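Local coordinates for protein glutamate--cysteine ligase GshA (PDB 3K1T) that probably acts as a ligase joining glutamate to cysteine through the gamma-carboxylate, the step that supplies gamma-glutamylcysteine for glutathione, at residues 35-40 / 411-416; 84-89 / 348-353; 243-248 / 320-325; 280-285 / 292-297; 355-360 / 375-380. One frame throughout, in Å; residues are numbered along the deposited sequence. Where two conformers were deposited one is given.

The five contacts show how chemistry follows position in a fold. Contacts 1 and 2 are buried and lean on one another, Trp37 against His351 and Leu413 against the turn at Asp350; both join a helix to a distant part of the chain, with no hydrogen bond passing between their segments. Contact 4 is also buried, yet backbone bonding holds it together. Contact 3, partly buried, adjoins it in the same four-stranded sheet and relies on waters and scattered apolar touches. Contacts 2 and 5 share strand 352-361: one lies at its turn, near the second subunit, while the other, partly buried, pairs it with strand 377-381 and carries an arginine-bound sulfate.

Contact 1: 35-40 / 411-416; sequences SQWQEY and LALLAA
Gln36 O, on the helical segment that faces Leu414, accepts two backbone donors: Tyr40 N at 2.9 Å from Gln36 O, and a weak bond from Glu39 N. On this helix, Gln36, Trp37 and Tyr40 all touch Leu414, whose CG lies anti to its own backbone N (chi1 177°). CD2 of Leu414 rests on CG of Gln36 at 3.7 Å, while Leu414 CD1 comes within 3.9 Å of Trp37 CZ3 and also reaches CD2 of Tyr40. The indole crosses Leu413 at about a right angle, Trp37 CH2 meeting Leu413 CD2 at 3.8 Å. It also stacks with the ring of His351. An alanine at Trp37 would probably open a gap beside both leucines and leave the His351 ring without its stacking mate. No hydrogen bond joins the segments. With axes 11.2 Å apart and N-to-C directions 21° apart, this is near-parallel helix-helix packing, in which apolar side chains and the aliphatic part of Gln36 join the sequence-distant helices 26-40 and 398-421.

Contact 2: 84-89 / 348-353; sequences AMVAVE and MMDHFV
Asp350 reaches toward Val86 and Ala87, and its side chain can be followed outward from the backbone. Its CB lies 4.2 Å from Ala87 CB and also touches Val86 CG1. Asp350 CG, anti to the backbone N (chi1 -172°), lies 3.9 Å from Val86 CG1; the two side chains cross at about a right angle. At the tip, Asp350 OD2 comes to 3.5 Å from the same methyl. The charge on OD2 is met by Lys90, which follows the segment on helix 77-91 and forms a salt bridge with it. OD2 also stands above one face of the His351 imidazole, toward its rim, without a hydrogen bond to ND1. Asp350 and His351 are the central residues of a type II' turn, the tight two-residue connection of a beta hairpin between strands 340-349 and 352-361. It is closed by Phe352 N to Met349 O at 3.0 Å and by Met349 N to Phe352 O at 3.1 Å. Before the turn, the selenomethionine Met349 bends at chi3 (83°), which brings CE to 3.8 Å from Ala84 CB. After it, Val86 CG1 meets the Phe352 ring at its edge, 4.0 Å from CE2. From the turn itself, His351 NE2 hydrogen-bonds Glu89 OE2 of the second subunit, and Val86 packs on Val86 of that chain.

Contact 3: 243-248 / 320-325; sequences LDFHAR and LKVSEV
An Asx turn shapes the loop where Asp244 meets Leu320: Asp244 OD1 accepts His246 N at 2.9 Å, the N-H coming from above the carboxylate plane. It overlaps a type I beta turn from Asp244 to Ala247. With Asp244 CG anti to the backbone N (chi1 178°), Leu320 CD2 presses against Asp244 CB at 3.4 Å and also touches CG. An alanine in place of Asp244 would keep that CB touch but would probably leave His246 N without its carboxylate acceptor and the turn less firmly set. The loop follows outer strand 237-241 of a four-stranded antiparallel sheet and lies beside the run into strand 324-329. Between the loop and that run, one water donates to Leu243 O (2.9 Å) and Val322 O (2.7 Å); a second accepts from Val322 N and gives a weak bond to Leu243 O. Phe245 and Val325 meet tip to tip, with Val325 CG2 near the ring plane and 4.0 Å from Phe245 CZ. Leu243 CD1 also reaches that methyl.

Contact 4: 280-285 / 292-297; sequences VIVKAD and GIMTVK
Val280 and Val296 exchange two backbone bonds, N of Val280 to O of Val296 at 2.9 Å and N of Val296 to O of Val280 at 2.8 Å. The pattern recurs at Val282 with Met294, where Val282 N gives a nearly straight bond (170°) to Met294 O, and at Ala284 with Gly292. Six bonds thus satisfy the N-H and C=O of all three pairs. Three of those carbonyls also receive a CA-H contact, Val280 O from Thr295 CA at 3.2 Å, Val282 O from Ile293 CA and Gly292 O from Lys283 CA. The strands form an antiparallel beta hairpin at one side of a four-stranded sheet. Ile281, Lys283 and Asp285 turn their backbone groups to strand 324-329 and the residues leading into it; on the outer strand, Ile293 O accepts Lys312 NZ. On the valine face, CG of selenomethionine Met294, between its backbone N and carbonyl carbon (chi1 64°), packs on Val282 CB at 3.9 Å. Asp285 OD1 takes both Lys208 NZ, as a salt bridge, and Gly287 N.

Contact 5: 355-360 / 375-380; sequences GGFYRV and MHFEPL. With SO4 (sulfate ion), chain B.
Arg359 lays its CG over the centre of one face of the Phe377 ring, 4.1 Å from the centroid, a CH-pi contact. Its chain runs extended to NE, with CD anti to CA (chi2 -180°). The guanidinium stands 80° to the ring plane and turns its edge to it, NH1 coming within 3.4 Å of Phe377 CZ; any cation-pi attraction is weak at best. The same guanidinium holds a sulfate, probably from the crystallisation liquor: Arg359 NH2 donates to O1 at 2.9 Å (160°), with weaker bonds from NH1 to O1 and NH2 to O3. Gly67 N, Ser47 OG and Asn63 ND2 bind it too, consistent with an anion-binding spot, and Asp49 forms a salt bridge with NH2. Phe357 CD2 rests on Pro379 CB at 3.9 Å. Antiparallel backbone bonds such as Tyr358 N to Leu380 O (2.8 Å) join the strands. Strand 352-361 pairs on its other edge with 340-349, while Tyr358, on the face opposite Arg359, packs on Phe402 and Tyr405 of helix 398-421.

Contact 1: 35-40 / 411-416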
# COMPACT_ATOMS: atom_id res chain seq x y z
N SER A 35 -9.12 -14.40 3.89
CA SER A 35 -9.05 -15.72 4.51
C SER A 35 -7.98 -16.59 3.83
O SER A 35 -7.24 -17.30 4.52
CB SER A 35 -10.39 -16.45 4.46
OG SER A 35 -11.33 -15.68 5.16
N GLN A 36 -7.88 -16.52 2.49
CA GLN A 36 -6.88 -17.33 1.78
C GLN A 36 -5.45 -16.94 2.11
O GLN A 36 -4.59 -17.81 2.36
CB GLN A 36 -7.11 -17.32 0.26
CG GLN A 36 -8.54 -17.72 -0.17
CD GLN A 36 -8.98 -19.01 0.43
OE1 GLN A 36 -8.31 -20.02 0.29
NE2 GLN A 36 -10.11 -18.98 1.14
N TRP A 37 -5.17 -15.64 2.15
CA TRP A 37 -3.81 -15.17 2.42
C TRP A 37 -3.40 -15.49 3.88
O TRP A 37 -2.22 -15.75 4.11
CB TRP A 37 -3.63 -13.67 2.16
CG TRP A 37 -4.12 -13.19 0.79
CD1 TRP A 37 -4.99 -12.17 0.54
CD2 TRP A 37 -3.74 -13.72 -0.47
NE1 TRP A 37 -5.20 -12.07 -0.80
CE2 TRP A 37 -4.46 -13.00 -1.45
CE3 TRP A 37 -2.92 -14.76 -0.88
CZ2 TRP A 37 -4.34 -13.27 -2.80
CZ3 TRP A 37 -2.77 -15.00 -2.25
CH2 TRP A 37 -3.50 -14.27 -3.18
N GLN A 38 -4.35 -15.53 4.82
CA GLN A 38 -4.04 -15.92 6.20
C GLN A 38 -3.55 -17.35 6.26
O GLN A 38 -2.67 -17.69 7.07
CB GLN A 38 -5.26 -15.80 7.14
CG GLN A 38 -5.71 -14.38 7.41
CD GLN A 38 -6.96 -14.29 8.31
OE1 GLN A 38 -7.97 -13.64 7.95
NE2 GLN A 38 -6.88 -14.89 9.49
N GLU A 39 -4.11 -18.21 5.42
CA GLU A 39 -3.70 -19.60 5.35
C GLU A 39 -2.41 -19.83 4.55
O GLU A 39 -1.56 -20.61 4.98
CB GLU A 39 -4.83 -20.45 4.77
CG GLU A 39 -4.43 -21.88 4.52
CD GLU A 39 -5.60 -22.84 4.35
OE1 GLU A 39 -6.76 -22.40 4.23
OE2 GLU A 39 -5.32 -24.07 4.33
N TYR A 40 -2.24 -19.14 3.41
CA TYR A 40 -1.17 -19.44 2.47
C TYR A 40 0.02 -18.47 2.26
O TYR A 40 1.06 -18.89 1.76
CB TYR A 40 -1.78 -19.76 1.11
CG TYR A 40 -2.62 -21.02 1.11
CD1 TYR A 40 -2.03 -22.29 1.21
CD2 TYR A 40 -4.00 -20.94 1.01
CE1 TYR A 40 -2.81 -23.44 1.18
CE2 TYR A 40 -4.77 -22.06 1.01
CZ TYR A 40 -4.17 -23.31 1.09
OH TYR A 40 -5.01 -24.39 1.07
N LEU A 411 -6.42 -14.74 -8.21
CA LEU A 411 -6.73 -16.19 -8.20
C LEU A 411 -5.53 -16.98 -8.71
O LEU A 411 -5.17 -18.01 -8.12
CB LEU A 411 -7.97 -16.51 -9.05
CG LEU A 411 -9.30 -15.91 -8.60
CD1 LEU A 411 -10.40 -16.23 -9.69
CD2 LEU A 411 -9.70 -16.48 -7.25
N ALA A 412 -4.92 -16.51 -9.79
CA ALA A 412 -3.71 -17.17 -10.34
C ALA A 412 -2.53 -17.08 -9.33
O ALA A 412 -1.76 -18.02 -9.17
CB ALA A 412 -3.33 -16.56 -11.69
N LEU A 413 -2.38 -15.94 -8.67
CA LEU A 413 -1.38 -15.80 -7.59
C LEU A 413 -1.57 -16.79 -6.46
O LEU A 413 -0.61 -17.44 -6.00
CB LEU A 413 -1.39 -14.37 -7.02
CG LEU A 413 -0.28 -14.04 -6.04
CD1 LEU A 413 1.00 -13.85 -6.83
CD2 LEU A 413 -0.61 -12.75 -5.21
N LEU A 414 -2.82 -16.94 -6.01
CA LEU A 414 -3.13 -17.89 -4.95
C LEU A 414 -2.79 -19.33 -5.38
O LEU A 414 -2.16 -20.11 -4.62
CB LEU A 414 -4.64 -17.78 -4.60
CG LEU A 414 -5.18 -18.74 -3.55
CD1 LEU A 414 -4.37 -18.61 -2.23
CD2 LEU A 414 -6.67 -18.47 -3.30
N ALA A 415 -3.15 -19.67 -6.61
CA ALA A 415 -2.84 -20.98 -7.12
C ALA A 415 -1.33 -21.26 -7.13
O ALA A 415 -0.89 -22.36 -6.74
CB ALA A 415 -3.45 -21.18 -8.55
N ALA A 416 -0.54 -20.29 -7.60
CA ALA A 416 0.94 -20.41 -7.63
C ALA A 416 1.51 -20.57 -6.21
O ALA A 416 2.43 -21.40 -6.00
CB ALA A 416 1.56 -19.23 -8.32

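Contact 2: 84-89 / 348-353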
# COMPACT_ATOMS: atom_id res chain seq x y z
N ALA A 84 5.77 -3.20 -1.62
CA ALA A 84 7.09 -3.81 -1.42
C ALA A 84 7.45 -3.78 0.08
O ALA A 84 7.98 -4.75 0.60
CB ALA A 84 8.17 -3.07 -2.22
N MSE A 85 7.13 -2.69 0.77
CA MSE A 85 7.34 -2.67 2.23
C MSE A 85 6.55 -3.72 3.00
O MSE A 85 7.08 -4.37 3.91
CB MSE A 85 7.04 -1.29 2.84
CG MSE A 85 8.09 -0.31 2.50
SE MSE A 85 7.58 1.48 3.17
CE MSE A 85 9.43 2.17 3.42
N VAL A 86 5.30 -3.93 2.62
CA VAL A 86 4.49 -5.03 3.18
C VAL A 86 5.17 -6.38 2.92
O VAL A 86 5.30 -7.19 3.82
CB VAL A 86 3.06 -5.01 2.58
CG1 VAL A 86 2.24 -6.26 3.03
CG2 VAL A 86 2.33 -3.71 3.01
N ALA A 87 5.60 -6.62 1.68
CA ALA A 87 6.29 -7.86 1.32
C ALA A 87 7.54 -8.07 2.18
O ALA A 87 7.75 -9.15 2.73
CB ALA A 87 6.68 -7.88 -0.18
N VAL A 88 8.37 -7.04 2.31
CA VAL A 88 9.53 -7.11 3.21
C VAL A 88 9.14 -7.48 4.64
O VAL A 88 9.78 -8.35 5.26
CB VAL A 88 10.31 -5.80 3.19
CG1 VAL A 88 11.36 -5.72 4.36
CG2 VAL A 88 10.94 -5.59 1.80
N GLU A 89 8.11 -6.84 5.19
CA GLU A 89 7.66 -7.13 6.55
C GLU A 89 7.13 -8.55 6.75
O GLU A 89 7.23 -9.07 7.85
CB GLU A 89 6.57 -6.15 6.99
CG GLU A 89 7.05 -4.74 7.15
CD GLU A 89 5.90 -3.75 7.34
OE1 GLU A 89 4.81 -4.20 7.78
OE2 GLU A 89 6.09 -2.54 7.05
N MSE A 348 1.81 -7.81 -9.10
CA MSE A 348 1.52 -7.89 -7.69
C MSE A 348 2.78 -7.92 -6.87
O MSE A 348 3.79 -8.47 -7.32
CB MSE A 348 0.66 -9.12 -7.39
CG MSE A 348 -0.79 -8.92 -7.92
SE MSE A 348 -1.65 -10.59 -8.43
CE MSE A 348 -0.46 -11.05 -9.89
N MSE A 349 2.73 -7.29 -5.70
CA MSE A 349 3.74 -7.46 -4.65
C MSE A 349 3.01 -7.81 -3.37
O MSE A 349 1.94 -7.25 -3.07
CB MSE A 349 4.60 -6.19 -4.53
CG MSE A 349 5.27 -5.87 -5.84
SE MSE A 349 6.64 -4.45 -5.64
CE MSE A 349 8.03 -5.66 -5.05
N ASP A 350 3.52 -8.81 -2.65
CA ASP A 350 2.71 -9.48 -1.62
C ASP A 350 1.38 -9.84 -2.30
O ASP A 350 1.39 -10.24 -3.49
CB ASP A 350 2.55 -8.63 -0.33
CG ASP A 350 1.87 -9.41 0.80
OD1 ASP A 350 2.34 -10.49 1.11
OD2 ASP A 350 0.86 -8.98 1.35
N HIS A 351 0.23 -9.68 -1.64
CA HIS A 351 -1.04 -10.05 -2.32
C HIS A 351 -1.78 -8.83 -2.89
O HIS A 351 -3.00 -8.87 -3.07
CB HIS A 351 -1.94 -10.87 -1.40
CG HIS A 351 -2.25 -10.22 -0.07
ND1 HIS A 351 -1.75 -10.71 1.13
CD2 HIS A 351 -3.01 -9.14 0.24
CE1 HIS A 351 -2.21 -9.95 2.12
NE2 HIS A 351 -2.98 -9.01 1.61
N PHE A 352 -1.06 -7.75 -3.18
CA PHE A 352 -1.66 -6.50 -3.66
C PHE A 352 -1.35 -6.27 -5.13
O PHE A 352 -0.20 -6.42 -5.57
CB PHE A 352 -1.16 -5.31 -2.84
CG PHE A 352 -1.60 -5.37 -1.41
CD1 PHE A 352 -2.97 -5.27 -1.10
CD2 PHE A 352 -0.72 -5.59 -0.42
CE1 PHE A 352 -3.39 -5.34 0.22
CE2 PHE A 352 -1.16 -5.70 0.92
CZ PHE A 352 -2.50 -5.59 1.22
N VAL A 353 -2.38 -5.89 -5.88
CA VAL A 353 -2.18 -5.50 -7.27
C VAL A 353 -1.59 -4.09 -7.34
O VAL A 353 -2.17 -3.14 -6.79
CB VAL A 353 -3.49 -5.56 -8.07
CG1 VAL A 353 -3.26 -5.08 -9.51
CG2 VAL A 353 -4.14 -6.99 -7.98

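Contact 3: 243-248 / 320-325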
# COMPACT_ATOMS: atom_id res chain seq x y z
N LEU A 243 7.15 -38.17 -24.50
CA LEU A 243 7.02 -38.78 -25.81
C LEU A 243 8.30 -38.52 -26.57
O LEU A 243 8.99 -37.53 -26.30
CB LEU A 243 5.84 -38.17 -26.57
CG LEU A 243 4.44 -38.31 -26.00
CD1 LEU A 243 3.48 -37.58 -26.90
CD2 LEU A 243 4.04 -39.80 -25.86
N ASP A 244 8.61 -39.43 -27.49
CA ASP A 244 9.70 -39.27 -28.45
C ASP A 244 9.13 -38.64 -29.71
O ASP A 244 8.46 -39.31 -30.50
CB ASP A 244 10.35 -40.63 -28.78
CG ASP A 244 11.47 -40.50 -29.83
OD1 ASP A 244 11.85 -39.34 -30.20
OD2 ASP A 244 11.96 -41.57 -30.31
N PHE A 245 9.38 -37.34 -29.89
CA PHE A 245 8.88 -36.61 -31.07
C PHE A 245 9.68 -36.88 -32.36
O PHE A 245 9.31 -36.40 -33.43
CB PHE A 245 8.80 -35.11 -30.78
CG PHE A 245 7.65 -34.74 -29.90
CD1 PHE A 245 6.39 -34.53 -30.44
CD2 PHE A 245 7.83 -34.55 -28.54
CE1 PHE A 245 5.32 -34.15 -29.63
CE2 PHE A 245 6.77 -34.19 -27.73
CZ PHE A 245 5.51 -33.99 -28.28
N HIS A 246 10.75 -37.67 -32.26
CA HIS A 246 11.38 -38.21 -33.49
C HIS A 246 10.86 -39.57 -33.93
O HIS A 246 11.37 -40.14 -34.89
CB HIS A 246 12.90 -38.22 -33.35
CG HIS A 246 13.48 -36.85 -33.24
ND1 HIS A 246 13.52 -35.98 -34.31
CD2 HIS A 246 13.99 -36.18 -32.18
CE1 HIS A 246 14.05 -34.83 -33.91
NE2 HIS A 246 14.33 -34.92 -32.62
N ALA A 247 9.85 -40.08 -33.25
CA ALA A 247 9.19 -41.31 -33.69
C ALA A 247 7.68 -41.07 -33.67
O ALA A 247 7.23 -40.00 -33.27
CB ALA A 247 9.57 -42.46 -32.77
N ARG A 248 6.92 -42.07 -34.08
CA ARG A 248 5.47 -41.94 -34.13
C ARG A 248 4.73 -42.86 -33.14
O ARG A 248 3.50 -42.97 -33.17
CB ARG A 248 5.02 -42.14 -35.58
CG ARG A 248 5.77 -41.16 -36.52
CD ARG A 248 5.39 -41.31 -37.95
NE ARG A 248 4.01 -40.90 -38.18
CZ ARG A 248 3.42 -40.87 -39.37
NH1 ARG A 248 4.09 -41.24 -40.46
NH2 ARG A 248 2.16 -40.48 -39.47
N LEU A 320 15.05 -37.84 -25.77
CA LEU A 320 14.08 -38.20 -24.72
C LEU A 320 14.22 -37.42 -23.43
O LEU A 320 14.23 -37.98 -22.32
CB LEU A 320 14.12 -39.71 -24.45
CG LEU A 320 14.10 -40.60 -25.70
CD1 LEU A 320 14.20 -42.10 -25.29
CD2 LEU A 320 12.87 -40.32 -26.59
N LYS A 321 14.30 -36.09 -23.55
CA LYS A 321 14.32 -35.24 -22.38
C LYS A 321 12.92 -34.73 -22.00
O LYS A 321 12.72 -34.22 -20.91
CB LYS A 321 15.28 -34.07 -22.60
CG LYS A 321 16.71 -34.47 -22.91
CD LYS A 321 17.28 -35.49 -21.92
CE LYS A 321 18.75 -35.81 -22.28
NZ LYS A 321 19.33 -36.92 -21.46
N VAL A 322 11.96 -34.89 -22.90
CA VAL A 322 10.59 -34.47 -22.61
C VAL A 322 9.98 -35.44 -21.60
O VAL A 322 9.91 -36.66 -21.86
CB VAL A 322 9.74 -34.42 -23.88
CG1 VAL A 322 8.27 -34.10 -23.52
CG2 VAL A 322 10.28 -33.37 -24.85
N SER A 323 9.54 -34.91 -20.46
CA SER A 323 8.99 -35.74 -19.40
C SER A 323 7.46 -35.64 -19.24
O SER A 323 6.85 -36.46 -18.55
CB SER A 323 9.66 -35.41 -18.08
OG SER A 323 9.36 -34.08 -17.68
N GLU A 324 6.86 -34.65 -19.89
CA GLU A 324 5.43 -34.44 -19.79
C GLU A 324 5.04 -33.57 -20.96
O GLU A 324 5.80 -32.70 -21.38
CB GLU A 324 5.03 -33.70 -18.50
CG GLU A 324 3.49 -33.60 -18.29
CD GLU A 324 3.08 -32.95 -16.93
OE1 GLU A 324 3.65 -31.89 -16.53
OE2 GLU A 324 2.17 -33.50 -16.28
N VAL A 325 3.85 -33.82 -21.49
CA VAL A 325 3.25 -32.96 -22.52
C VAL A 325 1.94 -32.45 -21.94
O VAL A 325 1.11 -33.26 -21.52
CB VAL A 325 3.01 -33.69 -23.86
CG1 VAL A 325 2.34 -32.77 -24.88
CG2 VAL A 325 4.34 -34.30 -24.44
O HOH W 1 10.70 -38.14 -24.01
O HOH W 2 12.00 -36.07 -25.93

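Contact 4: 280-285 / 292-297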
# COMPACT_ATOMS: atom_id res chain seq x y z
N VAL A 280 -5.67 -25.51 -29.45
CA VAL A 280 -4.99 -26.12 -28.32
C VAL A 280 -3.53 -25.76 -28.37
O VAL A 280 -2.93 -25.74 -29.44
CB VAL A 280 -5.20 -27.64 -28.30
CG1 VAL A 280 -4.16 -28.35 -27.38
CG2 VAL A 280 -6.68 -27.93 -27.88
N ILE A 281 -2.97 -25.43 -27.19
CA ILE A 281 -1.56 -25.17 -27.06
C ILE A 281 -0.95 -26.48 -26.54
O ILE A 281 -1.37 -27.01 -25.52
CB ILE A 281 -1.26 -24.04 -26.06
CG1 ILE A 281 -2.02 -22.76 -26.43
CG2 ILE A 281 0.27 -23.73 -25.98
CD1 ILE A 281 -1.95 -21.67 -25.32
N VAL A 282 0.03 -26.99 -27.28
CA VAL A 282 0.78 -28.21 -26.93
C VAL A 282 2.13 -27.79 -26.38
O VAL A 282 2.94 -27.16 -27.08
CB VAL A 282 0.95 -29.15 -28.14
CG1 VAL A 282 1.61 -30.48 -27.71
CG2 VAL A 282 -0.41 -29.40 -28.85
N LYS A 283 2.36 -28.12 -25.10
CA LYS A 283 3.58 -27.73 -24.38
C LYS A 283 4.41 -29.00 -24.05
O LYS A 283 3.98 -29.80 -23.23
CB LYS A 283 3.22 -26.99 -23.09
CG LYS A 283 2.24 -25.78 -23.21
CD LYS A 283 1.46 -25.50 -21.86
CE LYS A 283 0.59 -24.21 -21.88
NZ LYS A 283 1.42 -22.96 -21.49
N ALA A 284 5.58 -29.16 -24.67
CA ALA A 284 6.46 -30.31 -24.39
C ALA A 284 7.47 -29.82 -23.34
O ALA A 284 8.30 -28.96 -23.66
CB ALA A 284 7.18 -30.77 -25.65
N ASP A 285 7.39 -30.34 -22.12
CA ASP A 285 8.27 -29.93 -21.02
C ASP A 285 9.50 -30.85 -20.91
O ASP A 285 9.35 -32.03 -20.62
CB ASP A 285 7.53 -30.00 -19.70
CG ASP A 285 8.42 -29.59 -18.49
OD1 ASP A 285 9.41 -28.85 -18.68
OD2 ASP A 285 8.11 -30.02 -17.37
N GLY A 292 9.08 -26.85 -25.53
CA GLY A 292 8.72 -26.61 -26.94
C GLY A 292 7.21 -26.40 -26.98
O GLY A 292 6.47 -27.12 -26.30
N ILE A 293 6.77 -25.42 -27.77
CA ILE A 293 5.35 -25.05 -27.82
C ILE A 293 4.86 -24.95 -29.27
O ILE A 293 5.55 -24.42 -30.15
CB ILE A 293 5.10 -23.70 -27.12
CG1 ILE A 293 5.53 -23.75 -25.66
CG2 ILE A 293 3.61 -23.28 -27.24
CD1 ILE A 293 5.77 -22.37 -25.06
N MSE A 294 3.67 -25.48 -29.52
CA MSE A 294 2.99 -25.30 -30.82
C MSE A 294 1.49 -25.20 -30.57
O MSE A 294 0.99 -25.70 -29.54
CB MSE A 294 3.28 -26.45 -31.79
CG MSE A 294 2.79 -27.80 -31.36
SE MSE A 294 3.26 -29.26 -32.60
CE MSE A 294 2.14 -28.80 -34.18
N THR A 295 0.76 -24.60 -31.51
CA THR A 295 -0.71 -24.54 -31.41
C THR A 295 -1.29 -25.39 -32.52
O THR A 295 -0.74 -25.47 -33.61
CB THR A 295 -1.29 -23.09 -31.49
OG1 THR A 295 -0.82 -22.45 -32.66
CG2 THR A 295 -0.88 -22.25 -30.23
N VAL A 296 -2.41 -26.03 -32.22
CA VAL A 296 -3.09 -26.89 -33.16
C VAL A 296 -4.58 -26.60 -33.18
O VAL A 296 -5.16 -26.17 -32.18
CB VAL A 296 -2.84 -28.41 -32.86
CG1 VAL A 296 -1.34 -28.75 -32.98
CG2 VAL A 296 -3.40 -28.82 -31.52
N LYS A 297 -5.20 -26.84 -34.33
CA LYS A 297 -6.66 -26.74 -34.47
C LYS A 297 -7.32 -28.08 -34.81
O LYS A 297 -8.52 -28.16 -34.90
CB LYS A 297 -7.00 -25.70 -35.54
CG LYS A 297 -6.69 -24.26 -35.09
CD LYS A 297 -7.00 -23.27 -36.17
CE LYS A 297 -7.12 -21.84 -35.62
NZ LYS A 297 -7.50 -20.82 -36.68

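Contact 5: 355-360 / 375-380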
# COMPACT_ATOMS: atom_id res chain seq x y z
N GLY A 355 -0.28 -2.64 -10.42
CA GLY A 355 -0.37 -2.07 -11.76
C GLY A 355 -0.11 -3.14 -12.80
O GLY A 355 -0.41 -4.31 -12.59
N GLY A 356 0.46 -2.73 -13.92
CA GLY A 356 0.79 -3.62 -15.02
C GLY A 356 0.89 -2.91 -16.34
O GLY A 356 1.03 -1.67 -16.38
N PHE A 357 0.84 -3.69 -17.42
CA PHE A 357 0.98 -3.14 -18.74
C PHE A 357 0.38 -4.08 -19.76
O PHE A 357 0.20 -5.25 -19.49
CB PHE A 357 2.46 -2.82 -19.06
CG PHE A 357 3.38 -4.01 -19.02
CD1 PHE A 357 4.02 -4.36 -17.83
CD2 PHE A 357 3.63 -4.75 -20.15
CE1 PHE A 357 4.88 -5.43 -17.78
CE2 PHE A 357 4.49 -5.85 -20.14
CZ PHE A 357 5.12 -6.21 -18.93
N TYR A 358 0.05 -3.55 -20.94
CA TYR A 358 -0.30 -4.40 -22.08
C TYR A 358 0.93 -4.79 -22.91
O TYR A 358 1.80 -3.96 -23.15
CB TYR A 358 -1.25 -3.66 -23.01
CG TYR A 358 -2.69 -3.59 -22.55
CD1 TYR A 358 -3.54 -4.65 -22.78
CD2 TYR A 358 -3.21 -2.45 -21.93
CE1 TYR A 358 -4.88 -4.59 -22.43
CE2 TYR A 358 -4.59 -2.38 -21.57
CZ TYR A 358 -5.40 -3.46 -21.83
OH TYR A 358 -6.75 -3.41 -21.51
N ARG A 359 0.93 -6.02 -23.40
CA ARG A 359 1.84 -6.44 -24.46
C ARG A 359 1.11 -6.18 -25.78
O ARG A 359 0.12 -6.85 -26.07
CB ARG A 359 2.17 -7.92 -24.37
CG ARG A 359 2.76 -8.40 -23.02
CD ARG A 359 3.05 -9.89 -23.04
NE ARG A 359 3.22 -10.43 -21.69
CZ ARG A 359 4.29 -10.24 -20.91
NH1 ARG A 359 5.34 -9.58 -21.38
NH2 ARG A 359 4.32 -10.72 -19.66
N VAL A 360 1.63 -5.23 -26.55
CA VAL A 360 1.04 -4.83 -27.82
C VAL A 360 1.87 -5.52 -28.89
O VAL A 360 3.07 -5.21 -29.08
CB VAL A 360 1.00 -3.28 -27.97
CG1 VAL A 360 0.39 -2.84 -29.37
CG2 VAL A 360 0.25 -2.59 -26.81
N MSE A 375 8.54 -12.46 -27.30
CA MSE A 375 9.28 -11.20 -27.16
C MSE A 375 8.82 -10.14 -28.13
O MSE A 375 9.28 -9.02 -28.05
CB MSE A 375 10.76 -11.44 -27.49
CG MSE A 375 11.44 -12.40 -26.54
SE MSE A 375 11.35 -11.67 -24.71
CE MSE A 375 12.02 -9.82 -24.98
N HIS A 376 7.95 -10.50 -29.06
CA HIS A 376 7.53 -9.59 -30.12
C HIS A 376 6.34 -8.71 -29.69
O HIS A 376 5.18 -8.89 -30.14
CB HIS A 376 7.21 -10.39 -31.38
CG HIS A 376 8.38 -11.20 -31.85
ND1 HIS A 376 8.50 -12.55 -31.60
CD2 HIS A 376 9.52 -10.83 -32.49
CE1 HIS A 376 9.65 -12.99 -32.09
NE2 HIS A 376 10.28 -11.97 -32.64
N PHE A 377 6.65 -7.75 -28.83
CA PHE A 377 5.65 -6.81 -28.32
C PHE A 377 6.34 -5.54 -27.88
O PHE A 377 7.55 -5.54 -27.60
CB PHE A 377 4.86 -7.45 -27.17
CG PHE A 377 5.64 -7.55 -25.87
CD1 PHE A 377 5.70 -6.47 -24.99
CD2 PHE A 377 6.33 -8.71 -25.57
CE1 PHE A 377 6.43 -6.56 -23.81
CE2 PHE A 377 7.08 -8.80 -24.37
CZ PHE A 377 7.13 -7.72 -23.52
N GLU A 378 5.60 -4.46 -27.85
CA GLU A 378 5.99 -3.25 -27.16
C GLU A 378 5.02 -3.05 -25.96
O GLU A 378 3.82 -3.27 -26.10
CB GLU A 378 5.88 -2.08 -28.08
CG GLU A 378 6.92 -2.21 -29.23
CD GLU A 378 6.79 -1.11 -30.26
OE1 GLU A 378 5.91 -0.22 -30.12
OE2 GLU A 378 7.60 -1.14 -31.24
N PRO A 379 5.54 -2.61 -24.80
CA PRO A 379 4.66 -2.41 -23.62
C PRO A 379 3.84 -1.14 -23.73
O PRO A 379 4.30 -0.18 -24.32
CB PRO A 379 5.65 -2.31 -22.45
CG PRO A 379 6.95 -1.76 -23.09
CD PRO A 379 6.97 -2.35 -24.51
N LEU A 380 2.64 -1.14 -23.17
CA LEU A 380 1.80 0.03 -23.08
C LEU A 380 1.26 0.06 -21.68
O LEU A 380 0.54 -0.84 -21.26
CB LEU A 380 0.63 -0.06 -24.04
CG LEU A 380 -0.36 1.10 -23.99
CD1 LEU A 380 0.26 2.39 -24.57
CD2 LEU A 380 -1.64 0.66 -24.74
S SO4 B . 6.95 -10.51 -17.13
O1 SO4 B . 6.63 -9.66 -18.26
O2 SO4 B . 6.34 -9.76 -16.08
O3 SO4 B . 6.35 -11.82 -17.23
O4 SO4 B . 8.42 -10.61 -16.95